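Long-range contacts in regulation of enolase protein 1 (Saccharomyces cerevisiae, PDB 3O12), which functions in the galactose metabolic pathway via the GAL83 protein and may control the level of the enolase ENO1: residues T28-P39 against D70-E78; K48-F59 against C191-F202. All blocks are in the same frame, centred on the assembly; numbering follows the deposited sequence. Where two conformers were deposited one is given.

Read from the N terminus, the chain lays down the first half of each contact before completing either. Residues 28-39 come first and 48-59 follow; 70-78 then returns to the opening segment and closes contact 1 over a loop of 30 residues, whereas contact 2 waits a further hundred residues and more for 191-202. The segments alternate, so the two closures cross rather than nest. Contact 1 belongs to the sheet containing strand 68-78, contact 2 to the sheet containing strands 48-52 and 199-208, and the two are joined at one end: His73 NE2 lies 2.9 Å from Asp54 N and Ser71 N 3.0 Å from Asp58 O, both probable hydrogen bonds.

Contact 1. Residues T28-P39 against D70-E78; sequences TELSQGTWLNKP and DSGHFLGVE. With SO4 (sulfate ion), chain C; SO4 (sulfate ion), chain D.
Leu75 presses its CD1 methyl squarely on the five-membered ring of Trp35, a CH-pi contact 3.8 Å from the centroid and 6° off the normal, while its CB lies over the six-membered half on the same face. Lys38 CG and Pro39 CD cover the opposite face, so the indole is sandwiched. With Trp35 CG beside its own backbone N (chi1 -73°), the sulfate ion that takes this N-H, probably from the crystallisation liquor, also comes to the indole edge: O4 lies 2.8 Å and O2 3.1 Å from Trp35 N, and O2 is near CD1.

A second flat group is held differently, by a bond in its plane and one covered face. His73 ND1 gives a nearly straight bond to Asn37 O (2.7 Å, 174°), and Pro39 CG sits over the imidazole, 3.8 Å from its centroid.

Behind these side chains runs a short antiparallel ladder: Thr34 pairs with Gly76 and Leu36 with Phe74 through reciprocal backbone bonds, that from Leu36 N to Phe74 O measuring 2.8 Å. Gly76 CA rests against one face of the Phe74 ring.

Strand 34-36 thus flanks strand 68-78, which also bonds to 185-191. Leu30, Trp35 and Leu75 pack on Val49 and Leu51 of strand 48-52, whereas Leu36 and Phe74 meet strand 102-105.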
loop_
_atom_site.group_PDB
_atom_site.type_symbol
_atom_site.label_atom_id
_atom_site.label_comp_id
_atom_site.label_asym_id
_atom_site.label_seq_id
_atom_site.Cartn_x
_atom_site.Cartn_y
_atom_site.Cartn_z
ATOM N N THR A 28 16.427 6.199 2.134
ATOM C CA THR A 28 16.364 5.821 0.725
ATOM C C THR A 28 15.154 6.476 0.064
ATOM O O THR A 28 14.011 6.235 0.461
ATOM C CB THR A 28 16.277 4.298 0.568
ATOM O OG1 THR A 28 17.356 3.685 1.287
ATOM C CG2 THR A 28 16.372 3.906 -0.890
ATOM N N GLU A 29 15.412 7.300 -0.945
ATOM C CA GLU A 29 14.384 8.151 -1.535
ATOM C C GLU A 29 13.442 7.392 -2.444
ATOM O O GLU A 29 13.745 6.308 -2.944
ATOM C CB GLU A 29 15.031 9.311 -2.306
ATOM C CG GLU A 29 16.028 10.105 -1.494
ATOM C CD GLU A 29 15.371 10.926 -0.406
ATOM O OE1 GLU A 29 14.173 10.692 -0.126
ATOM O OE2 GLU A 29 16.049 11.808 0.168
ATOM N N LEU A 30 12.273 7.978 -2.663
ATOM C CA LEU A 30 11.233 7.316 -3.420
ATOM C C LEU A 30 11.675 6.934 -4.834
ATOM O O LEU A 30 11.315 5.878 -5.346
ATOM C CB LEU A 30 10.000 8.224 -3.455
ATOM C CG LEU A 30 8.680 7.632 -3.930
ATOM C CD1 LEU A 30 8.303 6.382 -3.134
ATOM C CD2 LEU A 30 7.597 8.703 -3.826
ATOM N N SER A 31 12.478 7.787 -5.467
ATOM C CA SER A 31 12.936 7.548 -6.836
ATOM C C SER A 31 13.933 6.389 -6.946
ATOM O O SER A 31 14.324 6.004 -8.047
ATOM C CB SER A 31 13.559 8.832 -7.405
ATOM O OG SER A 31 14.641 9.238 -6.587
ATOM N N GLN A 32 14.326 5.836 -5.800
ATOM C CA GLN A 32 15.232 4.696 -5.808
ATOM C C GLN A 32 14.465 3.372 -5.794
ATOM O O GLN A 32 15.060 2.291 -5.723
ATOM C CB GLN A 32 16.230 4.793 -4.653
ATOM C CG GLN A 32 17.172 5.982 -4.801
ATOM C CD GLN A 32 18.078 6.167 -3.611
ATOM O OE1 GLN A 32 17.763 6.914 -2.691
ATOM N NE2 GLN A 32 19.219 5.489 -3.624
ATOM N N GLY A 33 13.143 3.460 -5.893
ATOM C CA GLY A 33 12.316 2.274 -5.982
ATOM C C GLY A 33 12.311 1.714 -7.392
ATOM O O GLY A 33 12.737 2.377 -8.352
ATOM N N THR A 34 11.841 0.478 -7.509
ATOM C CA THR A 34 11.690 -0.218 -8.779
ATOM C C THR A 34 10.220 -0.596 -8.932
ATOM O O THR A 34 9.586 -1.042 -7.969
ATOM C CB THR A 34 12.529 -1.522 -8.788
ATOM O OG1 THR A 34 13.906 -1.199 -8.564
ATOM C CG2 THR A 34 12.398 -2.240 -10.113
ATOM N N TRP A 35 9.673 -0.412 -10.129
ATOM C CA TRP A 35 8.280 -0.787 -10.373
ATOM C C TRP A 35 8.024 -2.277 -10.524
ATOM O O TRP A 35 8.803 -3.017 -11.151
ATOM C CB TRP A 35 7.738 -0.087 -11.624
ATOM C CG TRP A 35 7.476 1.367 -11.446
ATOM C CD1 TRP A 35 8.271 2.401 -11.855
ATOM C CD2 TRP A 35 6.336 1.960 -10.817
ATOM N NE1 TRP A 35 7.698 3.600 -11.519
ATOM C CE2 TRP A 35 6.509 3.360 -10.877
ATOM C CE3 TRP A 35 5.186 1.444 -10.210
ATOM C CZ2 TRP A 35 5.571 4.253 -10.350
ATOM C CZ3 TRP A 35 4.255 2.334 -9.678
ATOM C CH2 TRP A 35 4.459 3.722 -9.754
ATOM N N LEU A 36 6.908 -2.699 -9.929
ATOM C CA LEU A 36 6.199 -3.904 -10.312
ATOM C C LEU A 36 4.949 -3.420 -11.042
ATOM O O LEU A 36 4.143 -2.671 -10.474
ATOM C CB LEU A 36 5.813 -4.728 -9.082
ATOM C CG LEU A 36 5.049 -6.018 -9.371
ATOM C CD1 LEU A 36 5.943 -7.045 -10.034
ATOM C CD2 LEU A 36 4.451 -6.588 -8.084
ATOM N N ASN A 37 4.802 -3.821 -12.303
ATOM C CA ASN A 37 3.677 -3.381 -13.123
ATOM C C ASN A 37 3.610 -1.853 -13.247
ATOM O O ASN A 37 2.639 -1.233 -12.828
ATOM C CB ASN A 37 2.355 -3.910 -12.555
ATOM C CG ASN A 37 2.358 -5.416 -12.350
ATOM O OD1 ASN A 37 1.944 -5.912 -11.287
ATOM N ND2 ASN A 37 2.799 -6.155 -13.361
ATOM N N LYS A 38 4.635 -1.234 -13.819
ATOM C CA LYS A 38 4.621 0.212 -13.991
ATOM C C LYS A 38 3.383 0.632 -14.789
ATOM O O LYS A 38 3.102 0.053 -15.835
ATOM C CB LYS A 38 5.878 0.679 -14.728
ATOM C CG LYS A 38 6.000 2.189 -14.805
ATOM C CD LYS A 38 7.300 2.610 -15.482
ATOM C CE LYS A 38 7.434 4.122 -15.505
ATOM N NZ LYS A 38 8.687 4.547 -16.196
ATOM N N PRO A 39 2.637 1.636 -14.291
ATOM C CA PRO A 39 1.481 2.149 -15.037
ATOM C C PRO A 39 1.891 2.774 -16.366
ATOM O O PRO A 39 3.013 3.268 -16.513
ATOM C CB PRO A 39 0.933 3.265 -14.137
ATOM C CG PRO A 39 1.513 3.039 -12.791
ATOM C CD PRO A 39 2.806 2.282 -12.979
ATOM N N ASP A 70 -1.762 -10.576 -9.334
ATOM C CA ASP A 70 -0.506 -9.923 -8.958
ATOM C C ASP A 70 -0.189 -8.821 -9.957
ATOM O O ASP A 70 0.974 -8.597 -10.303
ATOM C CB ASP A 70 0.627 -10.952 -8.920
ATOM C CG ASP A 70 1.804 -10.514 -8.046
ATOM O OD1 ASP A 70 1.587 -10.044 -6.906
ATOM O OD2 ASP A 70 2.964 -10.670 -8.496
ATOM N N SER A 71 -1.236 -8.138 -10.408
ATOM C CA SER A 71 -1.163 -7.153 -11.496
ATOM C C SER A 71 -1.216 -5.696 -11.031
ATOM O O SER A 71 -1.168 -4.768 -11.847
ATOM C CB SER A 71 -2.317 -7.396 -12.474
ATOM O OG SER A 71 -3.563 -7.382 -11.778
ATOM N N GLY A 72 -1.340 -5.480 -9.723
ATOM C CA GLY A 72 -1.426 -4.129 -9.200
ATOM C C GLY A 72 -0.153 -3.329 -9.376
ATOM O O GLY A 72 0.926 -3.891 -9.585
ATOM N N HIS A 73 -0.271 -2.012 -9.286
ATOM C CA HIS A 73 0.897 -1.147 -9.427
ATOM C C HIS A 73 1.613 -1.005 -8.098
ATOM O O HIS A 73 0.990 -0.707 -7.085
ATOM C CB HIS A 73 0.492 0.239 -9.938
ATOM C CG HIS A 73 -0.353 0.212 -11.176
ATOM N ND1 HIS A 73 0.096 -0.304 -12.376
ATOM C CD2 HIS A 73 -1.615 0.645 -11.398
ATOM C CE1 HIS A 73 -0.856 -0.178 -13.286
ATOM N NE2 HIS A 73 -1.905 0.390 -12.718
ATOM N N PHE A 74 2.930 -1.199 -8.095
ATOM C CA PHE A 74 3.696 -1.138 -6.850
ATOM C C PHE A 74 5.065 -0.550 -7.140
ATOM O O PHE A 74 5.801 -1.061 -7.990
ATOM C CB PHE A 74 3.818 -2.555 -6.250
ATOM C CG PHE A 74 4.781 -2.667 -5.090
ATOM C CD1 PHE A 74 4.662 -1.856 -3.971
ATOM C CD2 PHE A 74 5.774 -3.639 -5.096
ATOM C CE1 PHE A 74 5.539 -1.972 -2.905
ATOM C CE2 PHE A 74 6.650 -3.768 -4.023
ATOM C CZ PHE A 74 6.532 -2.936 -2.926
ATOM N N LEU A 75 5.401 0.544 -6.461
ATOM C CA LEU A 75 6.747 1.105 -6.566
ATOM C C LEU A 75 7.481 0.730 -5.285
ATOM O O LEU A 75 7.252 1.309 -4.227
ATOM C CB LEU A 75 6.707 2.632 -6.745
ATOM C CG LEU A 75 8.055 3.361 -6.792
ATOM C CD1 LEU A 75 8.931 2.825 -7.938
ATOM C CD2 LEU A 75 7.849 4.867 -6.925
ATOM N N GLY A 76 8.363 -0.258 -5.384
ATOM C CA GLY A 76 9.000 -0.814 -4.204
ATOM C C GLY A 76 10.427 -0.343 -3.966
ATOM O O GLY A 76 11.293 -0.461 -4.836
ATOM N N VAL A 77 10.667 0.165 -2.764
ATOM C CA VAL A 77 11.989 0.579 -2.330
ATOM C C VAL A 77 12.553 -0.536 -1.460
ATOM O O VAL A 77 11.876 -1.022 -0.536
ATOM C CB VAL A 77 11.909 1.883 -1.511
ATOM C CG1 VAL A 77 13.309 2.357 -1.122
ATOM C CG2 VAL A 77 11.166 2.971 -2.305
ATOM N N GLU A 78 13.774 -0.968 -1.746
ATOM C CA GLU A 78 14.350 -2.098 -1.036
ATOM C C GLU A 78 14.934 -1.682 0.311
ATOM O O GLU A 78 15.613 -0.650 0.430
ATOM C CB GLU A 78 15.396 -2.801 -1.911
ATOM C CG GLU A 78 15.884 -4.118 -1.337
ATOM C CD GLU A 78 16.865 -4.847 -2.231
ATOM O OE1 GLU A 78 16.995 -4.491 -3.423
ATOM O OE2 GLU A 78 17.513 -5.787 -1.726
HETATM S S SO4 C . 11.505 0.457 -13.050
HETATM O O1 SO4 C . 12.893 0.005 -13.119
HETATM O O2 SO4 C . 11.370 1.428 -11.972
HETATM O O3 SO4 C . 11.122 1.070 -14.321
HETATM O O4 SO4 C . 10.629 -0.678 -12.784
HETATM S S SO4 D . -1.856 -11.579 -12.487
HETATM O O1 SO4 D . -1.762 -12.567 -11.415
HETATM O O2 SO4 D . -0.859 -10.532 -12.287
HETATM O O3 SO4 D . -1.597 -12.241 -13.762
HETATM O O4 SO4 D . -3.199 -11.000 -12.507
HETATM O O HOH W 1 17.341 0.820 1.746
HETATM O O HOH W 2 15.322 0.077 -4.032
HETATM O O HOH W 3 13.370 -1.945 -5.709
#

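Contact 2. Residues K48-F59 against C191-F202; sequences KVTLETDEKTDF and CTPERGGLKVTF. With EDO (1,2-ethanediol), chain H; EDO (1,2-ethanediol), chain G.
Thr53 and Thr192 both hold OG1 between the backbone N and the carbonyl carbon (chi1 64° and 43°), and these torsions bring the two hydroxyls tip to tip, 2.7 Å between the OG1 atoms. They sit in the loops at the end of an antiparallel strand pair, 48-52 with 199-208, inside one sheet of a two-sheet beta sandwich, a fold consistent with the concanavalin A-like architecture of the DUF1349 family. Past the last regular pair the threonine hydroxyls add to backbone bonds that continue, Thr53 N to Leu198 O and Gly197 N to Thr53 O. Thr53 OG1 also accepts a bond from Leu198 N at 3.0 Å, and a weak one from Gly197 N, so a single buried hydroxyl gathers in the turn ahead of strand 199-202. Thr57 behaves similarly: its OG1 receives a bond from Thr192 N at 3.0 Å, almost straight (174°), and donates to Asp54 O, while Thr57 N returns a bond to Thr192 O from above the carbonyl plane. Lys56 N to Glu194 O ties the two loops once more.

Within the ladder proper, Val49 pairs with Phe202 and Leu51 with Val200 through backbone bonds. On one face, Thr50 OG1 and Thr201 OG1 share a hydrogen bond of 2.8 Å. Farther along that face Glu52 and Lys199 lie side by side; the lysine bends at its last torsion so that NZ comes 3.2 Å from Glu52 OE1, a salt bridge whose hydrogen bond is weak. The other face is apolar and buried: Leu51 CD2 touches the edge of the Phe202 ring at CE2, 3.9 Å away, and the two residues also pack on Ala190 and Pro188 of the facing sheet.

Within the loops, Pro193 CG packs against Asp58 CG; where they join strands 59-61 and 185-191, Cys191 SG approaches the Phe59 ring obliquely, meeting CD2 at 3.6 Å.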
loop_
_atom_site.group_PDB
_atom_site.type_symbol
_atom_site.label_atom_id
_atom_site.label_comp_id
_atom_site.label_asym_id
_atom_site.label_seq_id
_atom_site.Cartn_x
_atom_site.Cartn_y
_atom_site.Cartn_z
ATOM N N LYS A 48 8.002 13.134 -5.338
ATOM C CA LYS A 48 6.615 12.766 -5.605
ATOM C C LYS A 48 6.455 11.883 -6.826
ATOM O O LYS A 48 7.253 11.926 -7.764
ATOM C CB LYS A 48 5.733 14.010 -5.773
ATOM C CG LYS A 48 5.898 15.026 -4.664
ATOM C CD LYS A 48 4.962 16.199 -4.840
ATOM C CE LYS A 48 5.249 17.252 -3.783
ATOM N NZ LYS A 48 4.499 18.507 -4.049
ATOM N N VAL A 49 5.405 11.070 -6.798
ATOM C CA VAL A 49 5.034 10.235 -7.928
ATOM C C VAL A 49 3.540 10.390 -8.173
ATOM O O VAL A 49 2.748 10.245 -7.240
ATOM C CB VAL A 49 5.353 8.743 -7.643
ATOM C CG1 VAL A 49 4.653 7.834 -8.651
ATOM C CG2 VAL A 49 6.865 8.518 -7.646
ATOM N N THR A 50 3.153 10.688 -9.405
ATOM C CA THR A 50 1.749 10.802 -9.756
ATOM C C THR A 50 1.431 9.809 -10.859
ATOM O O THR A 50 2.084 9.798 -11.903
ATOM C CB THR A 50 1.418 12.222 -10.231
ATOM O OG1 THR A 50 1.675 13.147 -9.163
ATOM C CG2 THR A 50 -0.052 12.322 -10.656
ATOM N N LEU A 51 0.441 8.958 -10.624
ATOM C CA LEU A 51 0.110 7.930 -11.597
ATOM C C LEU A 51 -1.379 7.900 -11.901
ATOM O O LEU A 51 -2.192 8.436 -11.149
ATOM C CB LEU A 51 0.570 6.551 -11.097
ATOM C CG LEU A 51 -0.087 5.964 -9.835
ATOM C CD1 LEU A 51 -1.432 5.325 -10.151
ATOM C CD2 LEU A 51 0.835 4.931 -9.204
ATOM N N GLU A 52 -1.710 7.297 -13.036
ATOM C CA GLU A 52 -3.080 6.910 -13.350
ATOM C C GLU A 52 -3.071 5.397 -13.499
ATOM O O GLU A 52 -2.230 4.858 -14.216
ATOM C CB GLU A 52 -3.542 7.556 -14.657
ATOM C CG GLU A 52 -4.907 7.078 -15.129
ATOM C CD GLU A 52 -5.381 7.800 -16.375
ATOM O OE1 GLU A 52 -5.036 8.989 -16.541
ATOM O OE2 GLU A 52 -6.101 7.181 -17.187
ATOM N N THR A 53 -3.986 4.707 -12.817
ATOM C CA THR A 53 -3.987 3.245 -12.863
ATOM C C THR A 53 -4.431 2.683 -14.210
ATOM O O THR A 53 -5.200 3.310 -14.946
ATOM C CB THR A 53 -4.878 2.611 -11.768
ATOM O OG1 THR A 53 -6.239 2.991 -11.997
ATOM C CG2 THR A 53 -4.458 3.073 -10.384
ATOM N N ASP A 54 -3.927 1.491 -14.520
ATOM C CA ASP A 54 -4.381 0.733 -15.683
ATOM C C ASP A 54 -5.573 -0.144 -15.298
ATOM O O ASP A 54 -5.785 -0.433 -14.122
ATOM C CB ASP A 54 -3.234 -0.110 -16.254
ATOM C CG ASP A 54 -2.060 0.743 -16.723
ATOM O OD1 ASP A 54 -2.298 1.853 -17.234
ATOM O OD2 ASP A 54 -0.906 0.293 -16.580
ATOM N N GLU A 55 -6.367 -0.550 -16.284
ATOM C CA GLU A 55 -7.513 -1.408 -16.015
ATOM C C GLU A 55 -7.077 -2.788 -15.546
ATOM O O GLU A 55 -5.963 -3.237 -15.832
ATOM C CB GLU A 55 -8.378 -1.561 -17.269
ATOM C CG GLU A 55 -7.716 -2.398 -18.347
ATOM C CD GLU A 55 -8.616 -2.635 -19.546
ATOM O OE1 GLU A 55 -9.719 -2.049 -19.592
ATOM O OE2 GLU A 55 -8.215 -3.407 -20.443
ATOM N N LYS A 56 -7.972 -3.459 -14.831
ATOM C CA LYS A 56 -7.767 -4.849 -14.433
ATOM C C LYS A 56 -6.464 -5.049 -13.669
ATOM O O LYS A 56 -5.671 -5.946 -13.974
ATOM C CB LYS A 56 -7.845 -5.776 -15.650
ATOM C CG LYS A 56 -9.235 -5.844 -16.265
ATOM C CD LYS A 56 -9.371 -6.998 -17.250
ATOM C CE LYS A 56 -9.191 -6.541 -18.693
ATOM N NZ LYS A 56 -7.817 -6.035 -18.972
ATOM N N THR A 57 -6.246 -4.196 -12.671
ATOM C CA THR A 57 -5.079 -4.309 -11.806
ATOM C C THR A 57 -5.524 -4.613 -10.373
ATOM O O THR A 57 -6.443 -3.979 -9.853
ATOM C CB THR A 57 -4.199 -3.037 -11.871
ATOM O OG1 THR A 57 -5.011 -1.874 -11.683
ATOM C CG2 THR A 57 -3.512 -2.932 -13.236
ATOM N N ASP A 58 -4.897 -5.607 -9.750
ATOM C CA ASP A 58 -5.325 -6.048 -8.418
ATOM C C ASP A 58 -4.230 -6.872 -7.735
ATOM O O ASP A 58 -3.314 -7.377 -8.388
ATOM C CB ASP A 58 -6.618 -6.874 -8.541
ATOM C CG ASP A 58 -7.409 -6.966 -7.233
ATOM O OD1 ASP A 58 -7.063 -6.286 -6.241
ATOM O OD2 ASP A 58 -8.410 -7.722 -7.225
ATOM N N PHE A 59 -4.344 -7.014 -6.415
ATOM C CA PHE A 59 -3.485 -7.905 -5.645
ATOM C C PHE A 59 -4.388 -8.736 -4.750
ATOM O O PHE A 59 -5.091 -8.186 -3.901
ATOM C CB PHE A 59 -2.526 -7.113 -4.746
ATOM C CG PHE A 59 -1.361 -6.490 -5.467
ATOM C CD1 PHE A 59 -0.387 -7.284 -6.073
ATOM C CD2 PHE A 59 -1.214 -5.110 -5.488
ATOM C CE1 PHE A 59 0.704 -6.696 -6.718
ATOM C CE2 PHE A 59 -0.125 -4.516 -6.133
ATOM C CZ PHE A 59 0.824 -5.308 -6.746
ATOM N N CYS A 191 -4.415 0.216 -7.293
ATOM C CA CYS A 191 -5.099 -0.830 -8.060
ATOM C C CYS A 191 -6.471 -0.336 -8.494
ATOM O O CYS A 191 -7.133 0.392 -7.754
ATOM C CB CYS A 191 -5.340 -2.097 -7.200
ATOM S SG CYS A 191 -3.874 -2.912 -6.626
ATOM N N THR A 192 -6.879 -0.723 -9.699
ATOM C CA THR A 192 -8.282 -0.665 -10.110
ATOM C C THR A 192 -8.635 -1.988 -10.783
ATOM O O THR A 192 -8.335 -2.191 -11.955
ATOM C CB THR A 192 -8.580 0.498 -11.079
ATOM O OG1 THR A 192 -7.545 0.590 -12.067
ATOM C CG2 THR A 192 -8.673 1.810 -10.327
ATOM N N PRO A 193 -9.245 -2.912 -10.027
ATOM C CA PRO A 193 -9.544 -4.246 -10.561
ATOM C C PRO A 193 -10.453 -4.247 -11.793
ATOM O O PRO A 193 -10.402 -5.199 -12.573
ATOM C CB PRO A 193 -10.212 -4.954 -9.379
ATOM C CG PRO A 193 -9.605 -4.285 -8.163
ATOM C CD PRO A 193 -9.420 -2.837 -8.564
ATOM N N GLU A 194 -11.255 -3.201 -11.973
ATOM C CA GLU A 194 -12.096 -3.084 -13.167
ATOM C C GLU A 194 -11.570 -2.014 -14.133
ATOM O O GLU A 194 -10.442 -2.121 -14.617
ATOM C CB GLU A 194 -13.560 -2.850 -12.779
ATOM C CG GLU A 194 -14.128 -3.988 -11.942
ATOM C CD GLU A 194 -15.612 -3.849 -11.666
ATOM O OE1 GLU A 194 -16.078 -2.712 -11.442
ATOM O OE2 GLU A 194 -16.311 -4.884 -11.667
ATOM N N ARG A 195 -12.366 -0.991 -14.429
ATOM C CA ARG A 195 -11.899 0.064 -15.320
ATOM C C ARG A 195 -10.764 0.850 -14.672
ATOM O O ARG A 195 -10.741 1.046 -13.456
ATOM C CB ARG A 195 -13.045 0.990 -15.739
ATOM C CG ARG A 195 -14.003 0.357 -16.742
ATOM C CD ARG A 195 -15.076 1.336 -17.197
ATOM N NE ARG A 195 -14.521 2.461 -17.943
ATOM C CZ ARG A 195 -14.364 2.478 -19.264
ATOM N NH1 ARG A 195 -13.850 3.546 -19.859
ATOM N NH2 ARG A 195 -14.720 1.427 -19.990
ATOM N N GLY A 196 -9.810 1.282 -15.489
ATOM C CA GLY A 196 -8.672 2.017 -14.975
ATOM C C GLY A 196 -8.972 3.489 -14.813
ATOM O O GLY A 196 -10.127 3.917 -14.919
ATOM N N GLY A 197 -7.935 4.273 -14.542
ATOM C CA GLY A 197 -8.080 5.714 -14.532
ATOM C C GLY A 197 -8.008 6.384 -13.171
ATOM O O GLY A 197 -8.182 7.598 -13.075
ATOM N N LEU A 198 -7.755 5.612 -12.119
ATOM C CA LEU A 198 -7.612 6.207 -10.795
ATOM C C LEU A 198 -6.331 7.032 -10.729
ATOM O O LEU A 198 -5.246 6.521 -10.984
ATOM C CB LEU A 198 -7.577 5.129 -9.711
ATOM C CG LEU A 198 -7.158 5.608 -8.318
ATOM C CD1 LEU A 198 -8.172 6.603 -7.781
ATOM C CD2 LEU A 198 -7.031 4.435 -7.364
ATOM N N LYS A 199 -6.461 8.312 -10.399
ATOM C CA LYS A 199 -5.302 9.186 -10.277
ATOM C C LYS A 199 -4.874 9.304 -8.820
ATOM O O LYS A 199 -5.695 9.576 -7.947
ATOM C CB LYS A 199 -5.607 10.574 -10.843
ATOM C CG LYS A 199 -6.087 10.575 -12.282
ATOM C CD LYS A 199 -6.491 11.981 -12.711
ATOM C CE LYS A 199 -7.207 11.981 -14.053
ATOM N NZ LYS A 199 -6.296 11.625 -15.170
ATOM N N VAL A 200 -3.587 9.090 -8.562
ATOM C CA VAL A 200 -3.046 9.151 -7.207
ATOM C C VAL A 200 -1.673 9.820 -7.191
ATOM O O VAL A 200 -0.817 9.519 -8.031
ATOM C CB VAL A 200 -2.876 7.737 -6.596
ATOM C CG1 VAL A 200 -2.624 7.840 -5.094
ATOM C CG2 VAL A 200 -4.092 6.869 -6.877
ATOM N N THR A 201 -1.460 10.720 -6.236
ATOM C CA THR A 201 -0.135 11.273 -5.983
ATOM C C THR A 201 0.420 10.787 -4.648
ATOM O O THR A 201 -0.256 10.847 -3.621
ATOM C CB THR A 201 -0.158 12.810 -6.002
ATOM O OG1 THR A 201 -0.493 13.251 -7.324
ATOM C CG2 THR A 201 1.196 13.376 -5.620
ATOM N N PHE A 202 1.656 10.297 -4.682
ATOM C CA PHE A 202 2.369 9.891 -3.486
ATOM C C PHE A 202 3.495 10.869 -3.210
ATOM O O PHE A 202 4.186 11.296 -4.132
ATOM C CB PHE A 202 2.961 8.493 -3.666
ATOM C CG PHE A 202 1.936 7.423 -3.938
ATOM C CD1 PHE A 202 1.339 6.722 -2.893
ATOM C CD2 PHE A 202 1.561 7.119 -5.241
ATOM C CE1 PHE A 202 0.385 5.736 -3.151
ATOM C CE2 PHE A 202 0.614 6.132 -5.504
ATOM C CZ PHE A 202 0.022 5.444 -4.461
HETATM C C1 EDO H . -11.190 -9.191 -3.390
HETATM O O1 EDO H . -12.405 -8.604 -3.865
HETATM C C2 EDO H . -10.229 -9.378 -4.559
HETATM O O2 EDO H . -9.836 -8.093 -5.054
HETATM C C1 EDO G . -8.964 -6.034 -1.074
HETATM O O1 EDO G . -8.635 -4.643 -1.153
HETATM C C2 EDO G . -8.400 -6.752 -2.291
HETATM O O2 EDO G . -8.709 -6.041 -3.499
HETATM O O HOH W 4 -10.651 1.115 -18.471
#